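Local atomic coordinates of endoglucanase (Ruminococcus champanellensis, PDB entry 6WQV), a protein that probably hydrolyses internal beta-1,4 bonds of cellulose and other plant polysaccharides, as a broad-specificity endoglucanase of glycoside hydrolase family 5. Residues V74-S79 with M112-N117. Sequence-based numbering, arbitrary orientation.
Sequences VRVPVS and MYCILN
R75 lies against I115 and N117 inside the barrel. R75 CB is 4.2 Å from I115 CB, and the chain runs out extended. R75 CG and CD pass I115 CG2, with R75 CG 4.1 Å from it. N117 ND2 then lies over one face of the guanidinium, 3.4 Å from R75 NH2. The guanidinium and amide planes are 83° apart, and this is a meeting of donors, not a bond. The tip is held elsewhere: NE by a salt bridge to E160, NH1 by N28 and Q288, NH2 by N163. N117 OD1 accepts a hydrogen bond from V78 N at 3.0 Å. N117 ND2 bonds to H119. An alanine at N117 would probably leave V78 N without this acceptor and H119 without its amide partner. N163, Q288 and H119 line the glycan pocket, and the R75 side chain is about 5 Å from a bound glucose at the nearest atoms. The backbones pair in parallel, with V76 N to I115 O the shortest bond at 2.7 Å. Beyond strand 73-76, V78 CG2 meets L116 CD1 at 3.6 Å. Strands 73-76 and 113-117 are TIM-barrel neighbours, joined by helix 94-108 in a beta-alpha-beta unit. That helix packs on V74, V78, M112 and C114, while I115 touches strands 157-160 and 318-322.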
ATOM      1  N   VAL A  74       8.847  -4.961  -0.674  1.00  8.75           N
ATOM      2  CA  VAL A  74       7.566  -5.614  -0.926  1.00  8.81           C
ATOM      3  C   VAL A  74       6.527  -5.025   0.018  1.00  8.97           C
ATOM      4  O   VAL A  74       6.720  -5.013   1.241  1.00 10.33           O
ATOM      5  CB  VAL A  74       7.636  -7.140  -0.768  1.00  9.99           C
ATOM      6  CG1 VAL A  74       6.251  -7.760  -0.889  1.00 10.59           C
ATOM      7  CG2 VAL A  74       8.585  -7.722  -1.800  1.00 12.78           C
ATOM      8  N   ARG A  75       5.445  -4.509  -0.554  1.00  9.34           N
ATOM      9  CA  ARG A  75       4.274  -4.127   0.221  1.00  9.44           C
ATOM     10  C   ARG A  75       3.360  -5.340   0.307  1.00  8.75           C
ATOM     11  O   ARG A  75       3.047  -5.968  -0.716  1.00  9.53           O
ATOM     12  CB  ARG A  75       3.555  -2.949  -0.426  1.00 11.10           C
ATOM     13  CG  ARG A  75       2.285  -2.493   0.322  1.00  8.83           C
ATOM     14  CD  ARG A  75       1.981  -1.093  -0.101  1.00 10.37           C
ATOM     15  NE  ARG A  75       0.792  -0.416   0.425  1.00 10.26           N
ATOM     16  CZ  ARG A  75      -0.405  -0.441  -0.147  1.00  9.64           C
ATOM     17  NH1 ARG A  75      -0.636  -1.168  -1.227  1.00 11.41           N
ATOM     18  NH2 ARG A  75      -1.385   0.283   0.386  1.00 10.81           N
ATOM     19  N   VAL A  76       2.994  -5.701   1.533  1.00  9.80           N
ATOM     20  CA  VAL A  76       2.141  -6.849   1.826  1.00  9.76           C
ATOM     21  C   VAL A  76       0.782  -6.319   2.274  1.00 10.51           C
ATOM     22  O   VAL A  76       0.570  -6.101   3.483  1.00 11.14           O
ATOM     23  CB  VAL A  76       2.775  -7.769   2.878  1.00 10.92           C
ATOM     24  CG1 VAL A  76       1.876  -8.956   3.179  1.00 12.79           C
ATOM     25  CG2 VAL A  76       4.134  -8.255   2.406  1.00 11.64           C
ATOM     26  N   PRO A  77      -0.148  -6.085   1.353  1.00  9.44           N
ATOM     27  CA  PRO A  77      -1.491  -5.646   1.763  1.00  9.46           C
ATOM     28  C   PRO A  77      -2.214  -6.786   2.458  1.00 10.43           C
ATOM     29  O   PRO A  77      -2.223  -7.922   1.972  1.00 11.40           O
ATOM     30  CB  PRO A  77      -2.166  -5.273   0.442  1.00 11.29           C
ATOM     31  CG  PRO A  77      -1.486  -6.127  -0.588  1.00 11.61           C
ATOM     32  CD  PRO A  77      -0.054  -6.276  -0.108  1.00 10.55           C
ATOM     33  N   VAL A  78      -2.820  -6.492   3.601  1.00 10.50           N
ATOM     34  CA  VAL A  78      -3.515  -7.501   4.382  1.00 10.01           C
ATOM     35  C   VAL A  78      -4.891  -6.989   4.750  1.00  9.64           C
ATOM     36  O   VAL A  78      -5.021  -5.919   5.362  1.00 10.43           O
ATOM     37  CB  VAL A  78      -2.748  -7.884   5.657  1.00 10.43           C
ATOM     38  CG1 VAL A  78      -3.538  -8.928   6.447  1.00 11.92           C
ATOM     39  CG2 VAL A  78      -1.351  -8.373   5.332  1.00 10.76           C
ATOM     40  N   SER A  79      -5.918  -7.753   4.414  1.00  9.77           N
ATOM     41  CA  SER A  79      -7.267  -7.489   4.890  1.00  9.49           C
ATOM     42  C   SER A  79      -7.511  -8.358   6.111  1.00 11.82           C
ATOM     43  O   SER A  79      -7.396  -9.586   6.043  1.00 13.29           O
ATOM     44  CB  SER A  79      -8.298  -7.742   3.798  1.00 11.61           C
ATOM     45  OG  SER A  79      -8.121  -6.804   2.750  1.00 12.21           O
ATOM     46  N   MET A 112      15.078  -7.372   2.464  1.00 10.96           N
ATOM     47  CA  MET A 112      14.259  -6.402   1.760  1.00 11.27           C
ATOM     48  C   MET A 112      13.487  -5.549   2.758  1.00 10.87           C
ATOM     49  O   MET A 112      13.304  -5.923   3.921  1.00 12.54           O
ATOM     50  CB  MET A 112      13.252  -7.103   0.841  1.00 12.04           C
ATOM     51  CG  MET A 112      13.904  -7.913  -0.256  1.00 13.18           C
ATOM     52  SD  MET A 112      12.792  -8.984  -1.198  1.00 14.19           S
ATOM     53  CE  MET A 112      12.285  -7.919  -2.535  1.00 13.46           C
ATOM     54  N   TYR A 113      13.029  -4.397   2.280  1.00 10.99           N
ATOM     55  CA  TYR A 113      12.060  -3.591   3.017  1.00 11.66           C
ATOM     56  C   TYR A 113      10.670  -4.169   2.824  1.00 11.59           C
ATOM     57  O   TYR A 113      10.342  -4.727   1.771  1.00 10.62           O
ATOM     58  CB  TYR A 113      12.114  -2.133   2.561  1.00 12.39           C
ATOM     59  CG  TYR A 113      13.386  -1.489   3.047  1.00 16.27           C
ATOM     60  CD1 TYR A 113      14.549  -1.557   2.299  1.00 20.32           C
ATOM     61  CD2 TYR A 113      13.434  -0.864   4.284  1.00 18.30           C
ATOM     62  CE1 TYR A 113      15.725  -0.998   2.756  1.00 25.14           C
ATOM     63  CE2 TYR A 113      14.605  -0.305   4.752  1.00 24.01           C
ATOM     64  CZ  TYR A 113      15.745  -0.373   3.986  1.00 26.09           C
ATOM     65  OH  TYR A 113      16.906   0.192   4.458  1.00 32.75           O
ATOM     66  N   CYS A 114       9.851  -4.055   3.868  1.00 10.72           N
ATOM     67  CA  CYS A 114       8.512  -4.617   3.864  1.00  9.85           C
ATOM     68  C   CYS A 114       7.553  -3.607   4.470  1.00 10.47           C
ATOM     69  O   CYS A 114       7.842  -3.022   5.518  1.00 11.59           O
ATOM     70  CB  CYS A 114       8.481  -5.914   4.670  1.00 10.23           C
ATOM     71  SG  CYS A 114       6.899  -6.755   4.655  1.00 13.13           S
ATOM     72  N   ILE A 115       6.421  -3.404   3.803  1.00  9.88           N
ATOM     73  CA  ILE A 115       5.343  -2.544   4.277  1.00  9.36           C
ATOM     74  C   ILE A 115       4.151  -3.441   4.563  1.00  8.87           C
ATOM     75  O   ILE A 115       3.690  -4.168   3.677  1.00 10.27           O
ATOM     76  CB  ILE A 115       4.981  -1.481   3.233  1.00 10.21           C
ATOM     77  CG1 ILE A 115       6.161  -0.541   2.997  1.00 11.69           C
ATOM     78  CG2 ILE A 115       3.742  -0.694   3.668  1.00 10.47           C
ATOM     79  CD1 ILE A 115       6.094   0.146   1.660  1.00 11.63           C
ATOM     80  N   LEU A 116       3.665  -3.400   5.799  1.00  9.83           N
ATOM     81  CA  LEU A 116       2.518  -4.177   6.252  1.00  9.29           C
ATOM     82  C   LEU A 116       1.400  -3.211   6.621  1.00  9.01           C
ATOM     83  O   LEU A 116       1.632  -2.270   7.389  1.00 10.29           O
ATOM     84  CB  LEU A 116       2.922  -4.990   7.484  1.00 10.97           C
ATOM     85  CG  LEU A 116       1.819  -5.790   8.176  1.00 10.52           C
ATOM     86  CD1 LEU A 116       1.315  -6.854   7.214  1.00 11.48           C
ATOM     87  CD2 LEU A 116       2.309  -6.409   9.459  1.00 11.72           C
ATOM     88  N   ASN A 117       0.193  -3.445   6.095  1.00  8.76           N
ATOM     89  CA  ASN A 117      -0.926  -2.517   6.287  1.00  8.44           C
ATOM     90  C   ASN A 117      -2.173  -3.238   6.798  1.00 11.00           C
ATOM     91  O   ASN A 117      -2.158  -4.428   7.118  1.00 10.24           O
ATOM     92  CB  ASN A 117      -1.214  -1.719   5.004  1.00  9.10           C
ATOM     93  CG  ASN A 117      -2.016  -2.501   3.969  1.00 10.34           C
ATOM     94  OD1 ASN A 117      -2.444  -3.628   4.202  1.00 10.48           O
ATOM     95  ND2 ASN A 117      -2.230  -1.881   2.806  1.00 10.24           N
TER